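Local coordinates for epidermin decarboxylase (Staphylococcus epidermidis, PDB 1G63), which catalyses the FMN-dependent oxidative decarboxylation of the C-terminal cysteine residue of the epidermin precursor peptide, working as a homododecameric flavoprotein, at residues M116-W121 and P143-S148; L78-S83 and T161-E166; I7-T10 and N14-N17; I90-C95 and Q127-L132. One frame throughout, in Å; residues are numbered along the deposited sequence.

Interaction 1: M116-W121 and P143-S148; sequences MNIRMW and PDMNKS. With FMN (flavin mononucleotide), chain N.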
# COMPACT_ATOMS: atom_id res chain seq x y z
N MET B 116 30.10 18.97 -13.03
CA MET B 116 28.87 19.43 -13.65
C MET B 116 29.20 19.85 -15.07
O MET B 116 30.37 19.95 -15.44
CB MET B 116 28.34 20.65 -12.89
CG MET B 116 29.33 21.81 -12.87
SD MET B 116 28.90 23.17 -11.76
CE MET B 116 29.53 22.52 -10.18
N ASN B 117 28.17 20.09 -15.87
CA ASN B 117 28.37 20.52 -17.23
C ASN B 117 29.02 21.89 -17.19
O ASN B 117 28.78 22.67 -16.27
CB ASN B 117 27.04 20.59 -17.97
CG ASN B 117 27.19 21.00 -19.41
OD1 ASN B 117 27.33 22.18 -19.73
ND2 ASN B 117 27.18 20.02 -20.30
N ILE B 118 29.85 22.19 -18.19
CA ILE B 118 30.55 23.46 -18.26
C ILE B 118 29.66 24.70 -18.13
O ILE B 118 30.06 25.69 -17.53
CB ILE B 118 31.38 23.55 -19.57
CG1 ILE B 118 32.26 24.80 -19.55
CG2 ILE B 118 30.45 23.56 -20.77
CD1 ILE B 118 33.28 24.81 -18.42
N ARG B 119 28.45 24.66 -18.69
CA ARG B 119 27.55 25.80 -18.60
C ARG B 119 27.11 26.10 -17.18
O ARG B 119 26.93 27.26 -16.81
CB ARG B 119 26.33 25.61 -19.50
CG ARG B 119 25.28 26.71 -19.31
CD ARG B 119 24.31 26.79 -20.47
NE ARG B 119 24.96 27.25 -21.69
CZ ARG B 119 24.49 27.10 -22.92
NH1 ARG B 119 25.21 27.58 -23.93
NH2 ARG B 119 23.34 26.48 -23.15
N MET B 120 26.91 25.06 -16.38
CA MET B 120 26.50 25.23 -14.98
C MET B 120 27.65 25.85 -14.21
O MET B 120 27.45 26.67 -13.30
CB MET B 120 26.14 23.89 -14.35
CG MET B 120 24.93 23.20 -14.95
SD MET B 120 24.66 21.58 -14.20
CE MET B 120 24.04 22.08 -12.56
N TRP B 121 28.87 25.46 -14.58
CA TRP B 121 30.08 25.94 -13.95
C TRP B 121 30.24 27.45 -14.08
O TRP B 121 30.86 28.08 -13.23
CB TRP B 121 31.28 25.23 -14.56
CG TRP B 121 32.60 25.61 -13.95
CD1 TRP B 121 33.63 26.24 -14.57
CD2 TRP B 121 33.02 25.35 -12.60
NE1 TRP B 121 34.68 26.40 -13.70
CE2 TRP B 121 34.34 25.87 -12.48
CE3 TRP B 121 32.43 24.75 -11.49
CZ2 TRP B 121 35.06 25.79 -11.29
CZ3 TRP B 121 33.15 24.67 -10.30
CH2 TRP B 121 34.46 25.20 -10.21
N PRO B 143 38.23 21.95 -11.13
CA PRO B 143 37.75 20.91 -12.05
C PRO B 143 38.66 20.70 -13.25
O PRO B 143 39.14 21.66 -13.85
CB PRO B 143 36.38 21.43 -12.48
CG PRO B 143 35.92 22.19 -11.29
CD PRO B 143 37.16 22.93 -10.86
N ASP B 144 38.89 19.44 -13.60
CA ASP B 144 39.72 19.11 -14.76
C ASP B 144 38.88 19.39 -16.00
O ASP B 144 37.65 19.39 -15.93
CB ASP B 144 40.16 17.64 -14.71
CG ASP B 144 41.11 17.36 -13.56
OD1 ASP B 144 42.16 18.02 -13.50
OD2 ASP B 144 40.82 16.49 -12.72
N MET B 145 39.55 19.64 -17.13
CA MET B 145 38.85 19.94 -18.38
C MET B 145 39.65 19.53 -19.62
O MET B 145 40.83 19.88 -19.76
CB MET B 145 38.55 21.44 -18.45
CG MET B 145 37.88 22.00 -17.21
SD MET B 145 37.26 23.66 -17.46
CE MET B 145 38.70 24.63 -17.06
N ASN B 146 39.01 18.78 -20.51
CA ASN B 146 39.68 18.37 -21.74
C ASN B 146 38.76 18.70 -22.92
O ASN B 146 37.60 19.03 -22.72
CB ASN B 146 40.00 16.87 -21.70
CG ASN B 146 38.81 15.99 -22.04
OD1 ASN B 146 37.78 16.02 -21.36
ND2 ASN B 146 38.94 15.19 -23.09
N LYS B 147 39.30 18.62 -24.13
CA LYS B 147 38.52 18.91 -25.33
C LYS B 147 37.93 17.62 -25.87
O LYS B 147 38.63 16.82 -26.51
CB LYS B 147 39.40 19.59 -26.37
CG LYS B 147 40.15 20.78 -25.80
CD LYS B 147 39.18 21.84 -25.29
CE LYS B 147 39.79 22.68 -24.18
NZ LYS B 147 40.98 23.45 -24.63
N SER B 148 36.65 17.41 -25.62
CA SER B 148 35.98 16.20 -26.06
C SER B 148 35.01 16.46 -27.19
O SER B 148 34.38 17.52 -27.27
CB SER B 148 35.21 15.57 -24.90
OG SER B 148 34.12 16.40 -24.51
N1 FMN N . 24.14 18.34 -11.22
C2 FMN N . 25.47 18.61 -11.07
O2 FMN N . 25.90 19.46 -10.35
N3 FMN N . 26.42 17.84 -11.82
C4 FMN N . 26.12 16.85 -12.69
O4 FMN N . 27.01 16.27 -13.31
C4A FMN N . 24.69 16.58 -12.87
N5 FMN N . 24.28 15.59 -13.67
C5A FMN N . 22.96 15.24 -13.69
C6 FMN N . 22.52 14.09 -14.48
C7 FMN N . 21.20 13.77 -14.65
C7M FMN N . 20.78 12.55 -15.48
C8 FMN N . 20.19 14.45 -13.82
C8M FMN N . 18.73 14.05 -13.87
C9 FMN N . 20.58 15.57 -13.09
C9A FMN N . 21.92 15.99 -12.99
N10 FMN N . 22.38 17.11 -12.23
C10 FMN N . 23.74 17.38 -12.06
C1' FMN N . 21.42 17.92 -11.47
C2' FMN N . 21.36 17.41 -10.01
O2' FMN N . 21.02 16.02 -9.87
C3' FMN N . 20.36 18.23 -9.20
O3' FMN N . 20.80 19.62 -9.16
C4' FMN N . 20.11 17.75 -7.78
O4' FMN N . 19.01 18.48 -7.17
C5' FMN N . 21.32 17.82 -6.86
O5' FMN N . 21.02 17.24 -5.58
P FMN N . 22.13 16.85 -4.52
O1P FMN N . 22.92 18.09 -4.24
O2P FMN N . 22.93 15.74 -5.08
O3P FMN N . 21.31 16.38 -3.26

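Interaction 2: L78-S83 and T161-E166; sequences LVLPAS and TMPNIE. With FMN (flavin mononucleotide), chain N.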
# COMPACT_ATOMS: atom_id res chain seq x y z
N LEU B 78 35.45 14.03 1.79
CA LEU B 78 35.42 14.45 0.40
C LEU B 78 34.00 14.47 -0.12
O LEU B 78 33.20 13.59 0.19
CB LEU B 78 36.22 13.48 -0.48
CG LEU B 78 37.74 13.37 -0.41
CD1 LEU B 78 38.21 13.11 1.02
CD2 LEU B 78 38.18 12.25 -1.33
N VAL B 79 33.66 15.49 -0.89
CA VAL B 79 32.35 15.54 -1.50
C VAL B 79 32.73 15.26 -2.96
O VAL B 79 33.22 16.13 -3.68
CB VAL B 79 31.67 16.91 -1.30
CG1 VAL B 79 32.59 18.00 -1.71
CG2 VAL B 79 30.36 16.96 -2.08
N LEU B 80 32.52 14.01 -3.35
CA LEU B 80 32.89 13.52 -4.66
C LEU B 80 31.87 12.51 -5.20
O LEU B 80 31.66 11.47 -4.59
CB LEU B 80 34.27 12.86 -4.55
CG LEU B 80 34.90 12.06 -5.69
CD1 LEU B 80 35.32 12.99 -6.81
CD2 LEU B 80 36.10 11.30 -5.16
N PRO B 81 31.19 12.84 -6.31
CA PRO B 81 31.32 14.09 -7.08
C PRO B 81 30.53 15.15 -6.32
O PRO B 81 29.62 14.82 -5.55
CB PRO B 81 30.64 13.77 -8.41
CG PRO B 81 30.42 12.28 -8.40
CD PRO B 81 30.23 11.94 -6.96
N ALA B 82 30.89 16.41 -6.52
CA ALA B 82 30.20 17.50 -5.85
C ALA B 82 29.34 18.27 -6.85
O ALA B 82 29.85 18.84 -7.82
CB ALA B 82 31.21 18.43 -5.21
N SER B 83 28.03 18.27 -6.62
CA SER B 83 27.08 18.96 -7.49
C SER B 83 27.05 20.45 -7.18
O SER B 83 27.43 20.88 -6.09
CB SER B 83 25.68 18.39 -7.28
OG SER B 83 25.25 18.58 -5.93
N THR B 161 35.95 17.32 -16.44
CA THR B 161 36.02 15.88 -16.30
C THR B 161 36.26 15.45 -14.86
O THR B 161 36.57 16.27 -14.00
CB THR B 161 37.16 15.29 -17.16
OG1 THR B 161 38.41 15.82 -16.72
CG2 THR B 161 36.95 15.63 -18.62
N MET B 162 36.11 14.16 -14.61
CA MET B 162 36.33 13.62 -13.27
C MET B 162 37.83 13.59 -12.93
O MET B 162 38.68 13.35 -13.80
CB MET B 162 35.72 12.22 -13.17
CG MET B 162 34.18 12.20 -13.06
SD MET B 162 33.50 12.61 -11.41
CE MET B 162 33.76 14.25 -11.39
N PRO B 163 38.17 13.83 -11.66
CA PRO B 163 39.56 13.83 -11.20
C PRO B 163 40.18 12.43 -11.21
O PRO B 163 39.55 11.46 -10.82
CB PRO B 163 39.46 14.36 -9.76
CG PRO B 163 38.08 14.97 -9.67
CD PRO B 163 37.25 14.09 -10.54
N ASN B 164 41.43 12.35 -11.65
CA ASN B 164 42.17 11.09 -11.65
C ASN B 164 42.41 10.78 -10.16
O ASN B 164 42.46 11.70 -9.35
CB ASN B 164 43.49 11.29 -12.42
CG ASN B 164 44.43 10.10 -12.29
OD1 ASN B 164 45.11 9.93 -11.26
ND2 ASN B 164 44.49 9.27 -13.33
N ILE B 165 42.55 9.51 -9.80
CA ILE B 165 42.75 9.16 -8.39
C ILE B 165 44.04 9.76 -7.82
O ILE B 165 44.15 9.99 -6.61
CB ILE B 165 42.73 7.62 -8.19
CG1 ILE B 165 42.18 7.29 -6.80
CG2 ILE B 165 44.10 7.03 -8.40
CD1 ILE B 165 43.08 7.65 -5.65
N GLU B 166 45.00 10.03 -8.69
CA GLU B 166 46.26 10.63 -8.29
C GLU B 166 45.97 12.10 -7.95
O GLU B 166 46.58 12.69 -7.06
CB GLU B 166 47.26 10.54 -9.45
CG GLU B 166 48.51 11.39 -9.28
CD GLU B 166 49.03 11.94 -10.60
OE1 GLU B 166 50.01 12.73 -10.58
OE2 GLU B 166 48.46 11.60 -11.67
N1 FMN N . 24.14 18.34 -11.22
C2 FMN N . 25.47 18.61 -11.07
O2 FMN N . 25.90 19.46 -10.35
N3 FMN N . 26.42 17.84 -11.82
C4 FMN N . 26.12 16.85 -12.69
O4 FMN N . 27.01 16.27 -13.31
C4A FMN N . 24.69 16.58 -12.87
N5 FMN N . 24.28 15.59 -13.67
C5A FMN N . 22.96 15.24 -13.69
C6 FMN N . 22.52 14.09 -14.48
C7 FMN N . 21.20 13.77 -14.65
C7M FMN N . 20.78 12.55 -15.48
C8 FMN N . 20.19 14.45 -13.82
C8M FMN N . 18.73 14.05 -13.87
C9 FMN N . 20.58 15.57 -13.09
C9A FMN N . 21.92 15.99 -12.99
N10 FMN N . 22.38 17.11 -12.23
C10 FMN N . 23.74 17.38 -12.06
C1' FMN N . 21.42 17.92 -11.47
C2' FMN N . 21.36 17.41 -10.01
O2' FMN N . 21.02 16.02 -9.87
C3' FMN N . 20.36 18.23 -9.20
O3' FMN N . 20.80 19.62 -9.16
C4' FMN N . 20.11 17.75 -7.78
O4' FMN N . 19.01 18.48 -7.17
C5' FMN N . 21.32 17.82 -6.86
O5' FMN N . 21.02 17.24 -5.58
P FMN N . 22.13 16.85 -4.52
O1P FMN N . 22.92 18.09 -4.24
O2P FMN N . 22.93 15.74 -5.08
O3P FMN N . 21.31 16.38 -3.26

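Interaction 3: I7-T10 and N14-N17; sequences ICAT and NVIN. With FMN (flavin mononucleotide), chain N.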
# COMPACT_ATOMS: atom_id res chain seq x y z
N ILE B 7 33.43 9.64 1.99
CA ILE B 7 33.05 10.19 0.70
C ILE B 7 31.59 10.60 0.77
O ILE B 7 30.73 9.80 1.14
CB ILE B 7 33.18 9.16 -0.45
CG1 ILE B 7 34.64 8.82 -0.71
CG2 ILE B 7 32.52 9.73 -1.73
CD1 ILE B 7 34.83 7.77 -1.79
N CYS B 8 31.32 11.85 0.44
CA CYS B 8 29.95 12.35 0.41
C CYS B 8 29.63 12.50 -1.08
O CYS B 8 30.12 13.42 -1.73
CB CYS B 8 29.85 13.71 1.12
SG CYS B 8 29.98 13.58 2.94
N ALA B 9 28.84 11.57 -1.60
CA ALA B 9 28.47 11.57 -3.02
C ALA B 9 27.12 12.25 -3.28
O ALA B 9 26.14 12.01 -2.57
CB ALA B 9 28.44 10.15 -3.55
N THR B 10 27.09 13.09 -4.31
CA THR B 10 25.88 13.81 -4.67
C THR B 10 25.37 13.41 -6.05
O THR B 10 26.05 12.69 -6.81
CB THR B 10 26.13 15.34 -4.63
OG1 THR B 10 27.06 15.73 -5.64
CG2 THR B 10 26.67 15.74 -3.26
N ASN B 14 28.28 11.31 -12.68
CA ASN B 14 29.44 10.47 -12.40
C ASN B 14 29.40 9.69 -11.11
O ASN B 14 30.34 8.96 -10.80
CB ASN B 14 30.72 11.29 -12.46
CG ASN B 14 31.05 11.73 -13.86
OD1 ASN B 14 30.91 12.90 -14.21
ND2 ASN B 14 31.48 10.78 -14.68
N VAL B 15 28.32 9.83 -10.35
CA VAL B 15 28.21 9.08 -9.10
C VAL B 15 28.09 7.59 -9.46
O VAL B 15 28.31 6.73 -8.61
CB VAL B 15 26.98 9.53 -8.28
CG1 VAL B 15 25.71 9.16 -9.00
CG2 VAL B 15 27.04 8.92 -6.89
N ILE B 16 27.73 7.31 -10.71
CA ILE B 16 27.60 5.92 -11.15
C ILE B 16 28.95 5.22 -11.23
O ILE B 16 29.02 4.00 -11.36
CB ILE B 16 26.92 5.82 -12.54
CG1 ILE B 16 27.89 6.31 -13.63
CG2 ILE B 16 25.65 6.65 -12.56
CD1 ILE B 16 27.36 6.13 -15.03
N ASN B 17 30.03 6.00 -11.17
CA ASN B 17 31.39 5.45 -11.23
C ASN B 17 32.12 5.59 -9.89
O ASN B 17 33.33 5.36 -9.82
CB ASN B 17 32.20 6.15 -12.32
CG ASN B 17 31.70 5.84 -13.72
OD1 ASN B 17 31.79 6.67 -14.62
ND2 ASN B 17 31.18 4.62 -13.91
N1 FMN N . 24.14 18.34 -11.22
C2 FMN N . 25.47 18.61 -11.07
O2 FMN N . 25.90 19.46 -10.35
N3 FMN N . 26.42 17.84 -11.82
C4 FMN N . 26.12 16.85 -12.69
O4 FMN N . 27.01 16.27 -13.31
C4A FMN N . 24.69 16.58 -12.87
N5 FMN N . 24.28 15.59 -13.67
C5A FMN N . 22.96 15.24 -13.69
C6 FMN N . 22.52 14.09 -14.48
C7 FMN N . 21.20 13.77 -14.65
C7M FMN N . 20.78 12.55 -15.48
C8 FMN N . 20.19 14.45 -13.82
C8M FMN N . 18.73 14.05 -13.87
C9 FMN N . 20.58 15.57 -13.09
C9A FMN N . 21.92 15.99 -12.99
N10 FMN N . 22.38 17.11 -12.23
C10 FMN N . 23.74 17.38 -12.06
C1' FMN N . 21.42 17.92 -11.47
C2' FMN N . 21.36 17.41 -10.01
O2' FMN N . 21.02 16.02 -9.87
C3' FMN N . 20.36 18.23 -9.20
O3' FMN N . 20.80 19.62 -9.16
C4' FMN N . 20.11 17.75 -7.78
O4' FMN N . 19.01 18.48 -7.17
C5' FMN N . 21.32 17.82 -6.86
O5' FMN N . 21.02 17.24 -5.58
P FMN N . 22.13 16.85 -4.52
O1P FMN N . 22.92 18.09 -4.24
O2P FMN N . 22.93 15.74 -5.08
O3P FMN N . 21.31 16.38 -3.26

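Interaction 4: I90-C95 and Q127-L132; sequences IANGIC and QKNIDL. With FMN (flavin mononucleotide), chain M.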
# COMPACT_ATOMS: atom_id res chain seq x y z
N ILE B 90 26.32 24.14 0.94
CA ILE B 90 27.39 24.18 1.92
C ILE B 90 27.87 25.62 2.13
O ILE B 90 28.05 26.06 3.26
CB ILE B 90 28.57 23.31 1.49
CG1 ILE B 90 28.12 21.85 1.40
CG2 ILE B 90 29.72 23.47 2.48
CD1 ILE B 90 29.18 20.90 0.88
N ALA B 91 28.06 26.34 1.03
CA ALA B 91 28.51 27.72 1.09
C ALA B 91 27.55 28.60 1.91
O ALA B 91 27.99 29.56 2.54
CB ALA B 91 28.64 28.28 -0.33
N ASN B 92 26.26 28.28 1.87
CA ASN B 92 25.27 29.05 2.61
C ASN B 92 24.86 28.42 3.95
O ASN B 92 23.94 28.89 4.60
CB ASN B 92 24.01 29.29 1.77
CG ASN B 92 24.24 30.25 0.62
OD1 ASN B 92 24.47 29.83 -0.52
ND2 ASN B 92 24.18 31.55 0.91
N GLY B 93 25.55 27.37 4.35
CA GLY B 93 25.25 26.73 5.62
C GLY B 93 23.95 25.94 5.64
O GLY B 93 23.46 25.55 6.70
N ILE B 94 23.39 25.69 4.46
CA ILE B 94 22.15 24.93 4.41
C ILE B 94 22.44 23.46 4.57
O ILE B 94 23.21 22.87 3.80
CB ILE B 94 21.43 25.19 3.09
CG1 ILE B 94 20.96 26.64 3.08
CG2 ILE B 94 20.23 24.25 2.93
CD1 ILE B 94 20.43 27.04 1.80
N CYS B 95 21.84 22.86 5.60
CA CYS B 95 22.05 21.46 5.89
C CYS B 95 20.72 20.74 6.11
O CYS B 95 20.37 20.38 7.24
CB CYS B 95 22.97 21.31 7.11
SG CYS B 95 22.68 22.52 8.41
N GLN B 127 29.89 30.47 -8.62
CA GLN B 127 31.26 30.98 -8.51
C GLN B 127 31.47 31.85 -7.29
O GLN B 127 32.50 31.76 -6.62
CB GLN B 127 31.65 31.73 -9.78
CG GLN B 127 31.90 30.82 -10.97
CD GLN B 127 32.84 29.67 -10.61
OE1 GLN B 127 33.86 29.88 -9.94
NE2 GLN B 127 32.51 28.46 -11.04
N LYS B 128 30.49 32.69 -6.98
CA LYS B 128 30.58 33.57 -5.83
C LYS B 128 30.67 32.73 -4.56
O LYS B 128 31.38 33.07 -3.62
CB LYS B 128 29.36 34.49 -5.80
CG LYS B 128 29.39 35.55 -4.73
CD LYS B 128 28.54 36.76 -5.12
CE LYS B 128 29.16 37.49 -6.33
NZ LYS B 128 28.42 38.75 -6.68
N ASN B 129 29.94 31.61 -4.56
CA ASN B 129 29.93 30.70 -3.41
C ASN B 129 31.24 29.92 -3.31
O ASN B 129 31.72 29.62 -2.21
CB ASN B 129 28.76 29.72 -3.53
CG ASN B 129 27.43 30.36 -3.16
OD1 ASN B 129 26.37 29.84 -3.52
ND2 ASN B 129 27.48 31.48 -2.44
N ILE B 130 31.82 29.59 -4.46
CA ILE B 130 33.08 28.86 -4.48
C ILE B 130 34.18 29.73 -3.88
O ILE B 130 35.05 29.25 -3.15
CB ILE B 130 33.47 28.44 -5.91
CG1 ILE B 130 32.59 27.27 -6.34
CG2 ILE B 130 34.94 28.07 -5.97
CD1 ILE B 130 32.91 26.71 -7.68
N ASP B 131 34.14 31.03 -4.18
CA ASP B 131 35.11 31.96 -3.64
C ASP B 131 34.90 32.00 -2.14
O ASP B 131 35.86 31.93 -1.36
CB ASP B 131 34.91 33.35 -4.24
CG ASP B 131 35.31 33.43 -5.70
OD1 ASP B 131 34.87 34.40 -6.38
OD2 ASP B 131 36.05 32.54 -6.18
N LEU B 132 33.65 32.11 -1.73
CA LEU B 132 33.32 32.17 -0.32
C LEU B 132 33.88 30.96 0.43
O LEU B 132 34.43 31.09 1.53
CB LEU B 132 31.80 32.25 -0.14
CG LEU B 132 31.30 32.50 1.28
CD1 LEU B 132 31.90 33.78 1.83
CD2 LEU B 132 29.78 32.59 1.25
N1 FMN M . 20.82 20.10 14.28
C2 FMN M . 20.91 21.25 15.03
O2 FMN M . 21.02 22.35 14.58
N3 FMN M . 20.87 21.13 16.45
C4 FMN M . 20.75 19.97 17.14
O4 FMN M . 20.76 19.99 18.37
C4A FMN M . 20.69 18.74 16.34
N5 FMN M . 20.54 17.56 16.91
C5A FMN M . 20.31 16.46 16.14
C6 FMN M . 20.04 15.17 16.77
C7 FMN M . 19.94 14.00 16.06
C7M FMN M . 19.63 12.66 16.76
C8 FMN M . 19.87 14.06 14.58
C8M FMN M . 19.62 12.83 13.76
C9 FMN M . 20.16 15.28 13.97
C9A FMN M . 20.38 16.48 14.68
N10 FMN M . 20.65 17.75 14.10
C10 FMN M . 20.71 18.91 14.86
C1' FMN M . 20.71 17.88 12.63
C2' FMN M . 19.33 18.32 12.10
O2' FMN M . 18.25 17.44 12.44
C3' FMN M . 19.37 18.46 10.58
O3' FMN M . 20.34 19.47 10.21
C4' FMN M . 18.05 18.79 9.90
O4' FMN M . 18.18 18.70 8.46
C5' FMN M . 17.47 20.14 10.27
O5' FMN M . 16.17 20.31 9.69
P FMN M . 15.14 21.43 10.13
O1P FMN M . 15.84 22.72 9.98
O2P FMN M . 14.69 21.15 11.53
O3P FMN M . 13.94 21.27 9.13

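Interaction 1: M116-W121 and P143-S148
P143 lies over one face of the indole of W121, a CH-pi contact that ties the short helix 118-121 to the foot of the two-stranded antiparallel hairpin 144-149/156-161, which projects from the Rossmann-like core. CG of P143 sits 3.8 Å from the centroid of the six-membered ring of W121, 22° off the ring normal and displaced toward the rim. The proline CD joins it, 3.6 Å from W121 CZ2. With CG anti to the backbone N (chi1 -178°), the indole swings out from the helix to meet the proline, and at its edge, in the ring plane, lies the sulfur of M116. Farther along the hairpin the contact thins to an apolar touch near the surface, where I118 CD1 approaches M145 SD at 4.3 Å.

N117 stands at the N-cap position just before this short helix; its OD1 accepts from R119 N at 2.9 Å with a nearly straight N-H...O angle of 167°. This turn also borders the flavin pocket, and M120 packs in addition on H67 of a second subunit, the active-site histidine. Within the pocket, M116 CA comes to 3.4 Å from N3 of the FMN, while the methyl CE of M120 stands 3.9 Å from its O2.

Interaction 2: L78-S83 and T161-E166
Chi1 (-75°) and chi2 (-78°) of M162 turn its sulfur back toward P81, whereas L80, with CG anti to the backbone N (chi1 171°), carries its CD1 to the ring of P163. These apolar touches join the end of central strand 76-82 of the Rossmann-like parallel sheet to the linker that leads from the hairpin strand 156-161 into helix 165-172. Both are loose: P81 CB lies 4.3 Å from M162 SD, and L80 CD1 lies 4.3 Å from P163 CD. No hydrogen bond crosses between the segments, so apolar packing alone makes the contact.

A cis peptide bond before P81 accompanies the corner that the chain turns at L80 and P81. Y21 of helix 18-25 packs on both L80 and M162, and its hydroxyl is hydrogen-bonded to P163 O, adding a polar tie beside the apolar pairs. Helix 165-172 is preceded by its N-cap residue, N164.

Beyond the corner the strand delivers S83 to the phosphate of FMN, at the start of helix 84-91. There the serine hydroxyl serves both the protein and the cofactor: S83 OG caps that helix at T86 N and donates to O1P of the FMN over 2.9 Å.

Interaction 3: I7-T10 and N14-N17
V15 faces the end of strand 5-9 with its CB and CG2, the first meeting a carbonyl oxygen and the second a methyl group. Here the first strand of the Rossmann-like fold gives way to the loop leading to helix 18-25, the opening strand-loop-helix unit that in such folds borders the cofactor. CG2 of V15, placed anti to the backbone N, reaches A9 CB at 3.8 Å, while V15 CB sits 3.6 Å from T10 O. The two approaches close the short turn through van der Waals contact, with no hydrogen bond between the segments.

Around this pair, F36 of the neighbouring strand 32-36 packs on both A9 and V15, and F43 and I44 add further apolar cover to V15, making the whole a buried patch. The 3-10 turn that carries V15 is held by a backbone bond from N17 N to N14 O of 3.0 Å, and N14 N is in turn hydrogen-bonded to S12 OG.

T10, just past the strand, has its CB pointing away from the 14-17 segment, on the side of the FMN phosphate. Its hydroxyl, rotated between the backbone N and the carbonyl carbon (chi1 66°), is hydrogen-bonded to P81 O on strand 76-82, which is consistent with the side chain being held beside the phosphate. In that position T10 CB lies 3.3 Å from the FMN oxygen O2P.

Interaction 4: I90-C95 and Q127-L132
The C-terminal end of helix 84-91 packs on helix 124-134, with the CA atoms of A91 and N129 5.6 Å apart, on one flank of the Rossmann-like domain. A Schellman motif ends the first helix: G93, at positive phi (72°), is the C-prime residue, and its N is bonded to I90 O at 3.0 Å, together with I94 N to K89 O. The small side chain of A91 is consistent with the closeness of the helices: its CB meets N129 CB at 3.5 Å, the tightest approach across the pair.

L132, about one turn further along helix 124-134, also meets the helix end. Its CG lies anti to the backbone N (chi1 -172°), and the CD2 methyl rests 3.7 Å from A91 O. The amides of N92 and N129 also come together, their side chains crossing at about a right angle with planes 82° apart. L133 of helix 124-134 packs on I90 and A91, while N129 and L132 also touch neighbouring subunits, so the pair lies at the subunit interfaces of the dodecamer.

Past the Schellman turn the chain runs to C95, part of an FMN site completed by another subunit. The backbone oxygen of C95 accepts two bonds from the ribityl chain of that FMN, from O4' at 3.0 Å and from O3' at 3.1 Å.

From the N terminus, interaction 3 closes first, a short turn between strand 5-9 and the loop before helix 18-25, finished before any other contact begins. Interaction 2 then opens on the adjacent strand 76-82 and closes near the C terminus, enclosing interactions 1 and 4 in its long loop. Those two cross, since their segments alternate as 90-95, 116-121, 127-132 and 143-148; they meet where W121 O is paired with Q127 NE2. Interactions 1 and 2 join along the hairpin through D144 and T161, and interactions 2 and 3 through P81 and T10. Interactions 1, 2 and 3 border one FMN, while interaction 4 reaches another at a subunit interface.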